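Local coordinates for type-2 ice-structuring protein (Brachyopsis rostratus, PDB 2ZIB) that binds to ice crystals and inhibits their growth, protecting fish blood from freezing at subzero sea-water temperatures, at residues T15-R20 against S50-L55; C21-A26 against V39-H44; Q106-A109 against W115-L118. One frame throughout, in Å; residues are numbered along the deposited sequence.

How the contacts relate
All three contacts reach the same mixed sheet of a C-type lectin fold, but by different means. Contacts 1 and 2 lie at the surface; in each, a few long side chains reach from a strand or its turn to one end of a helix, and both depend on charged side chains and a bridging water. Contact 3, partly buried, is strand against strand, held by paired backbone hydrogen bonds with apolar packing beside them. Contact 2 is nested within the loop that contact 1 closes, and the two meet through neighbouring strands 15-17 and 20-26, where Phe22 packs on His17. Contact 1 also reaches contact 3, because Gln54 of its helix meets Trp115. Contacts 2 and 3 do not touch.

Contact 1 (T15-R20 against S50-L55); sequences TLHGQR and SLEEQL
His17 sets the NE2 corner of its imidazole obliquely against the aliphatic part of Glu52, with NE2 3.7 Å from CG of that glutamate, while its CE1 also comes within 4.1 Å of Glu53 CG. With CG anti to the backbone N (chi1 174°), the ring is carried from the strand to the helix and packs against two successive glutamates by their methylenes, not their carboxylates. Both carboxylates remain near enough for their negative charge to favour, perhaps, a protonated imidazole. Beside this packing, Arg20 brings a single nitrogen to Glu53: NH1 donates to OE2 over 2.9 Å at an N-H...O angle of 153°, forming a salt bridge. The oxygen lies in the guanidinium plane but is approached from above the carboxylate plane, the two groups being turned 47° apart. Residues His17 to Arg20 form a type II' beta turn linking strand 15-17 to strand 20-26, with the imidazole and the guanidinium both directed at Glu53 of the same helix. That helix, 51-60, is one of the two helices of this C-type lectin fold, and its first turn begins at the N-cap Ser50, whose OG accepts from Glu53 N at 3.0 Å. A water ties the turn to the helix: it donates to His17 O and to Glu53 OE2, the latter at 2.7 Å, and lies in the ring plane 2.8 Å from His17 ND1. The other carboxylate oxygen of Glu53, OE1, accepts from His49 N, and Arg20 NH1 also donates to Ser47 O.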
# COMPACT_ATOMS: atom_id res chain seq x y z
N THR A 15 11.72 -7.50 1.82
CA THR A 15 12.78 -6.94 0.99
C THR A 15 13.04 -5.49 1.34
O THR A 15 12.11 -4.73 1.70
CB THR A 15 12.47 -7.10 -0.49
OG1 THR A 15 11.21 -6.45 -0.82
CG2 THR A 15 12.37 -8.56 -0.84
N LEU A 16 14.30 -5.10 1.23
CA LEU A 16 14.75 -3.80 1.67
C LEU A 16 14.71 -2.74 0.56
O LEU A 16 15.21 -2.96 -0.54
CB LEU A 16 16.21 -3.96 2.19
CG LEU A 16 16.86 -2.68 2.71
CD1 LEU A 16 16.20 -2.12 3.97
CD2 LEU A 16 18.31 -2.94 2.98
N HIS A 17 14.11 -1.59 0.85
CA HIS A 17 14.31 -0.40 0.03
C HIS A 17 14.49 0.78 0.96
O HIS A 17 13.62 1.09 1.77
CB HIS A 17 13.11 -0.10 -0.91
CG HIS A 17 13.27 1.21 -1.64
ND1 HIS A 17 12.77 2.41 -1.17
CD2 HIS A 17 13.99 1.51 -2.74
CE1 HIS A 17 13.14 3.39 -1.98
NE2 HIS A 17 13.92 2.88 -2.91
N GLY A 18 15.65 1.47 0.88
CA GLY A 18 15.88 2.60 1.76
C GLY A 18 15.89 2.17 3.21
O GLY A 18 16.69 1.27 3.60
N GLN A 19 15.03 2.80 4.01
CA GLN A 19 14.96 2.51 5.45
C GLN A 19 13.77 1.57 5.77
O GLN A 19 13.40 1.43 6.95
CB GLN A 19 14.75 3.83 6.19
CG GLN A 19 15.88 4.87 5.97
CD GLN A 19 17.16 4.32 6.49
OE1 GLN A 19 18.08 4.04 5.70
NE2 GLN A 19 17.23 4.11 7.81
N ARG A 20 13.14 0.99 4.74
CA ARG A 20 11.90 0.20 4.94
C ARG A 20 12.03 -1.21 4.39
O ARG A 20 12.82 -1.46 3.45
CB ARG A 20 10.73 0.95 4.27
CG ARG A 20 10.52 2.37 4.83
CD ARG A 20 9.49 3.13 4.01
NE ARG A 20 8.15 2.64 4.27
CZ ARG A 20 7.10 2.95 3.49
NH1 ARG A 20 7.25 3.61 2.35
NH2 ARG A 20 5.89 2.51 3.85
N SER A 50 6.93 8.66 -2.71
CA SER A 50 7.70 9.19 -3.85
C SER A 50 7.50 8.31 -5.04
O SER A 50 7.10 7.14 -4.90
CB SER A 50 9.21 9.23 -3.57
OG SER A 50 9.70 7.93 -3.39
N LEU A 51 7.86 8.82 -6.21
CA LEU A 51 7.86 7.97 -7.39
C LEU A 51 8.89 6.88 -7.24
O LEU A 51 8.67 5.77 -7.72
CB LEU A 51 8.13 8.78 -8.67
CG LEU A 51 8.07 7.94 -9.96
CD1 LEU A 51 6.76 7.19 -10.30
CD2 LEU A 51 8.46 8.85 -11.16
N GLU A 52 9.99 7.16 -6.55
CA GLU A 52 10.97 6.10 -6.28
C GLU A 52 10.35 4.89 -5.57
O GLU A 52 10.59 3.74 -5.96
CB GLU A 52 12.10 6.67 -5.44
CG GLU A 52 13.29 5.79 -5.18
CD GLU A 52 14.47 6.63 -4.73
OE1 GLU A 52 14.40 7.27 -3.64
OE2 GLU A 52 15.46 6.69 -5.48
N GLU A 53 9.56 5.16 -4.54
CA GLU A 53 8.86 4.07 -3.82
C GLU A 53 7.82 3.41 -4.69
O GLU A 53 7.73 2.19 -4.71
CB GLU A 53 8.25 4.62 -2.54
CG GLU A 53 9.30 4.74 -1.45
CD GLU A 53 8.72 5.14 -0.11
OE1 GLU A 53 7.56 5.58 -0.04
OE2 GLU A 53 9.43 4.96 0.92
N GLN A 54 7.07 4.20 -5.45
CA GLN A 54 6.06 3.69 -6.39
C GLN A 54 6.72 2.67 -7.29
O GLN A 54 6.20 1.59 -7.53
CB GLN A 54 5.45 4.84 -7.19
CG GLN A 54 4.51 4.43 -8.33
CD GLN A 54 3.14 3.92 -7.86
OE1 GLN A 54 2.79 4.02 -6.67
NE2 GLN A 54 2.36 3.37 -8.78
N LEU A 55 7.86 3.05 -7.89
CA LEU A 55 8.51 2.19 -8.85
C LEU A 55 9.14 0.96 -8.18
O LEU A 55 9.13 -0.13 -8.74
CB LEU A 55 9.58 2.99 -9.63
CG LEU A 55 9.03 4.09 -10.56
CD1 LEU A 55 10.24 4.91 -11.15
CD2 LEU A 55 8.12 3.49 -11.69
O HOH W 1 11.35 3.09 1.15

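Contact 2 (C21-A26 against V39-H44); sequences CFYSEA and VNKGGH. With SO4 (sulfate ion), chain B.
The Tyr23 ring has the CE methylene of Lys41 approaching it obliquely, CE2 lying 3.9 Å from Lys41 CE, while Glu25 OE1 lies at its edge, in the ring plane. Trp14 also meets this ring, their planes about 40° apart, and touches Lys41. The His44 imidazole receives at its edge a sulfate, probably from the crystallisation liquor: NE2 donates to O2 over 2.7 Å in a nearly straight bond (168°), and ND1 on the other side of the ring is hydrogen-bonded to Glu35. The lysine chain runs extended as far as CE and then bends (chi4 -53°), leaving NZ 4.3 Å from Glu25 OE1, too far for a salt bridge. A water spans that gap, donating to Glu25 OE1 over 2.6 Å and accepting from Lys41 NZ over 3.1 Å. The other carboxylate oxygen, OE2, accepts from Thr27 N. Lys41 follows helix 31-40, which ends in a Schellman motif with Gly42 as its C-prime residue, and the contact joins this helix end to strand 20-26, which pairs with strand 15-17 at Phe22 and with strand 124-131 at Tyr23 and Glu25.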
# COMPACT_ATOMS: atom_id res chain seq x y z
N CYS A 21 11.20 -2.09 4.94
CA CYS A 21 11.08 -3.48 4.49
C CYS A 21 9.68 -3.72 3.98
O CYS A 21 8.71 -3.21 4.56
CB CYS A 21 11.35 -4.45 5.67
SG CYS A 21 13.01 -4.34 6.29
N PHE A 22 9.59 -4.48 2.88
CA PHE A 22 8.32 -4.70 2.17
C PHE A 22 8.02 -6.18 2.10
O PHE A 22 8.91 -7.01 1.91
CB PHE A 22 8.40 -4.08 0.78
CG PHE A 22 8.51 -2.58 0.83
CD1 PHE A 22 9.76 -1.96 1.01
CD2 PHE A 22 7.37 -1.78 0.77
CE1 PHE A 22 9.86 -0.58 1.09
CE2 PHE A 22 7.45 -0.37 0.86
CZ PHE A 22 8.71 0.23 1.01
N TYR A 23 6.75 -6.51 2.22
CA TYR A 23 6.26 -7.89 2.13
C TYR A 23 5.16 -8.02 1.10
O TYR A 23 4.15 -7.34 1.21
CB TYR A 23 5.73 -8.33 3.50
CG TYR A 23 5.31 -9.79 3.47
CD1 TYR A 23 6.27 -10.78 3.50
CD2 TYR A 23 3.98 -10.16 3.36
CE1 TYR A 23 5.92 -12.12 3.44
CE2 TYR A 23 3.58 -11.51 3.28
CZ TYR A 23 4.57 -12.47 3.31
OH TYR A 23 4.24 -13.81 3.24
N SER A 24 5.38 -8.90 0.14
CA SER A 24 4.38 -9.15 -0.89
C SER A 24 3.48 -10.30 -0.43
O SER A 24 3.94 -11.43 -0.36
CB SER A 24 5.08 -9.43 -2.22
OG SER A 24 4.11 -9.70 -3.20
N GLU A 25 2.23 -9.97 -0.10
CA GLU A 25 1.24 -10.94 0.31
C GLU A 25 0.45 -11.39 -0.92
O GLU A 25 -0.40 -10.65 -1.46
CB GLU A 25 0.28 -10.32 1.34
CG GLU A 25 -0.86 -11.26 1.76
CD GLU A 25 -0.35 -12.56 2.33
OE1 GLU A 25 0.11 -12.58 3.49
OE2 GLU A 25 -0.38 -13.58 1.60
N ALA A 26 0.74 -12.59 -1.38
CA ALA A 26 0.11 -13.13 -2.60
C ALA A 26 -1.32 -13.60 -2.34
O ALA A 26 -2.12 -13.74 -3.28
CB ALA A 26 0.94 -14.32 -3.10
N VAL A 39 -0.64 -5.84 10.08
CA VAL A 39 -0.46 -5.50 11.49
C VAL A 39 -0.01 -6.74 12.27
O VAL A 39 0.92 -6.66 13.10
CB VAL A 39 -1.76 -4.88 12.08
CG1 VAL A 39 -1.70 -4.73 13.62
CG2 VAL A 39 -2.02 -3.51 11.46
N ASN A 40 -0.59 -7.92 12.01
CA ASN A 40 -0.12 -9.12 12.68
C ASN A 40 1.35 -9.37 12.41
O ASN A 40 2.07 -9.89 13.27
CB ASN A 40 -0.94 -10.35 12.19
CG ASN A 40 -2.30 -10.44 12.81
OD1 ASN A 40 -2.57 -9.88 13.89
ND2 ASN A 40 -3.22 -11.12 12.11
N LYS A 41 1.81 -8.97 11.22
CA LYS A 41 3.19 -9.16 10.78
C LYS A 41 4.09 -8.00 11.18
O LYS A 41 5.25 -7.99 10.77
CB LYS A 41 3.24 -9.37 9.26
CG LYS A 41 2.56 -10.65 8.78
CD LYS A 41 2.57 -10.70 7.23
CE LYS A 41 1.77 -11.83 6.69
NZ LYS A 41 2.10 -13.14 7.23
N GLY A 42 3.61 -7.07 12.01
CA GLY A 42 4.45 -6.03 12.61
C GLY A 42 4.47 -4.75 11.81
O GLY A 42 5.31 -3.90 12.07
N GLY A 43 3.59 -4.59 10.82
CA GLY A 43 3.62 -3.41 9.95
C GLY A 43 2.22 -2.95 9.58
O GLY A 43 1.30 -2.98 10.39
N HIS A 44 2.12 -2.46 8.36
CA HIS A 44 0.86 -1.88 7.82
C HIS A 44 0.86 -2.17 6.34
O HIS A 44 1.93 -2.38 5.75
CB HIS A 44 0.80 -0.35 8.04
CG HIS A 44 0.56 0.04 9.46
ND1 HIS A 44 -0.67 -0.10 10.06
CD2 HIS A 44 1.40 0.51 10.41
CE1 HIS A 44 -0.58 0.31 11.32
NE2 HIS A 44 0.67 0.68 11.56
S SO4 B . 3.29 1.16 13.77
O1 SO4 B . 3.46 -0.24 13.21
O2 SO4 B . 1.91 1.60 13.72
O3 SO4 B . 3.71 1.15 15.18
O4 SO4 B . 4.00 2.12 12.91
O HOH W 2 1.76 -14.43 4.42

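Contact 3 (Q106-A109 against W115-L118); sequences QMTA and WDDL
Met107 and Trp115 face each other as an antiparallel non-hydrogen-bonded pair, their side chains leaving the same face of the sheet and meeting obliquely: CG of the methionine lies 4.0 Å from Trp115 CD1, an atom of the pyrrole part of the indole. Trp115 CG stands anti to its carbonyl carbon (chi1 -54°), which carries the indole obliquely to the methionine chain, with NE1 bonded to Gln54 OE1 of helix 51-60. Met107 packs against Gln54 and Ile57 of the same helix, so helix 51-60 packs on this face, and Ile67 of the adjacent strand 65-67 adds to it by touching both residues.

The face bearing Gln106 and Asp116 is more polar. Here the glutamine is extended beyond CG and its amide crosses the Leu118 side chain obliquely, NE2 3.5 Å from Leu118 CG and OE1 3.5 Å from Leu118 CD2, so an amide and an apolar branch pack by van der Waals contact. Next to it, Thr108 presents its methyl CG2 to Asp116 CB at 3.4 Å, while its OG1 bonds instead to Cys114 O. The Asp116 carboxylate bends to its own strand, OD1 accepting from the next backbone N, that of Asp117, at an angle of 132°.

Between the two faces, Gln106 and Asp116 exchange both backbone bonds of a hydrogen-bonded pair, Gln106 N to Asp116 O and Asp116 N to Gln106 O, each 3.0 Å. The Gln106 carbonyl oxygen also receives a CA-H...O contact from Trp115 CA, at 3.2 Å. The two successive pairs have the pattern of antiparallel strands, and as 104-107 and 115-118 follow each other in the chain they form a beta hairpin of the C-type lectin fold.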
# COMPACT_ATOMS: atom_id res chain seq x y z
N GLN A 106 -5.92 1.12 -4.03
CA GLN A 106 -5.10 0.07 -4.57
C GLN A 106 -4.20 0.61 -5.67
O GLN A 106 -4.52 1.61 -6.31
CB GLN A 106 -5.92 -1.07 -5.18
CG GLN A 106 -6.92 -0.63 -6.21
CD GLN A 106 -7.68 -1.78 -6.85
OE1 GLN A 106 -7.69 -1.85 -8.08
NE2 GLN A 106 -8.29 -2.65 -6.06
N MET A 107 -3.12 -0.12 -5.92
CA MET A 107 -2.37 -0.00 -7.19
C MET A 107 -3.15 -0.85 -8.19
O MET A 107 -3.39 -2.06 -7.94
CB MET A 107 -0.94 -0.49 -7.04
CG MET A 107 -0.14 0.31 -6.01
SD MET A 107 1.47 -0.43 -5.66
CE MET A 107 2.56 0.62 -6.49
N THR A 108 -3.51 -0.26 -9.34
CA THR A 108 -4.31 -0.94 -10.35
C THR A 108 -3.49 -1.86 -11.24
O THR A 108 -2.25 -1.97 -11.12
CB THR A 108 -5.10 0.04 -11.20
OG1 THR A 108 -4.19 0.84 -11.99
CG2 THR A 108 -6.03 0.95 -10.40
N ALA A 109 -4.18 -2.54 -12.16
CA ALA A 109 -3.57 -3.45 -13.11
C ALA A 109 -2.84 -2.70 -14.24
O ALA A 109 -2.14 -3.34 -15.03
CB ALA A 109 -4.63 -4.33 -13.71
N TRP A 115 -2.93 4.60 -8.97
CA TRP A 115 -3.86 4.26 -7.88
C TRP A 115 -5.33 4.50 -8.24
O TRP A 115 -5.65 5.39 -9.03
CB TRP A 115 -3.55 5.11 -6.65
CG TRP A 115 -2.12 5.04 -6.18
CD1 TRP A 115 -1.10 4.19 -6.57
CD2 TRP A 115 -1.55 5.94 -5.25
NE1 TRP A 115 0.07 4.50 -5.89
CE2 TRP A 115 -0.18 5.59 -5.09
CE3 TRP A 115 -2.06 7.05 -4.52
CZ2 TRP A 115 0.69 6.29 -4.22
CZ3 TRP A 115 -1.18 7.74 -3.63
CH2 TRP A 115 0.18 7.35 -3.51
N ASP A 116 -6.21 3.73 -7.62
CA ASP A 116 -7.64 3.92 -7.77
C ASP A 116 -8.30 3.55 -6.46
O ASP A 116 -7.73 2.78 -5.67
CB ASP A 116 -8.16 3.10 -8.95
CG ASP A 116 -9.53 3.49 -9.45
OD1 ASP A 116 -10.13 4.49 -8.99
OD2 ASP A 116 -10.01 2.81 -10.38
N ASP A 117 -9.51 4.07 -6.26
CA ASP A 117 -10.29 3.79 -5.05
C ASP A 117 -11.42 2.85 -5.38
O ASP A 117 -12.25 3.13 -6.25
CB ASP A 117 -10.74 5.11 -4.36
CG ASP A 117 -11.47 6.12 -5.22
OD1 ASP A 117 -11.37 6.19 -6.47
OD2 ASP A 117 -12.13 6.99 -4.60
N LEU A 118 -11.39 1.69 -4.74
CA LEU A 118 -12.29 0.56 -5.05
C LEU A 118 -13.06 0.18 -3.79
O LEU A 118 -12.67 0.58 -2.67
CB LEU A 118 -11.46 -0.66 -5.49
CG LEU A 118 -11.10 -0.75 -6.97
CD1 LEU A 118 -12.29 -1.04 -7.83
CD2 LEU A 118 -10.33 0.46 -7.55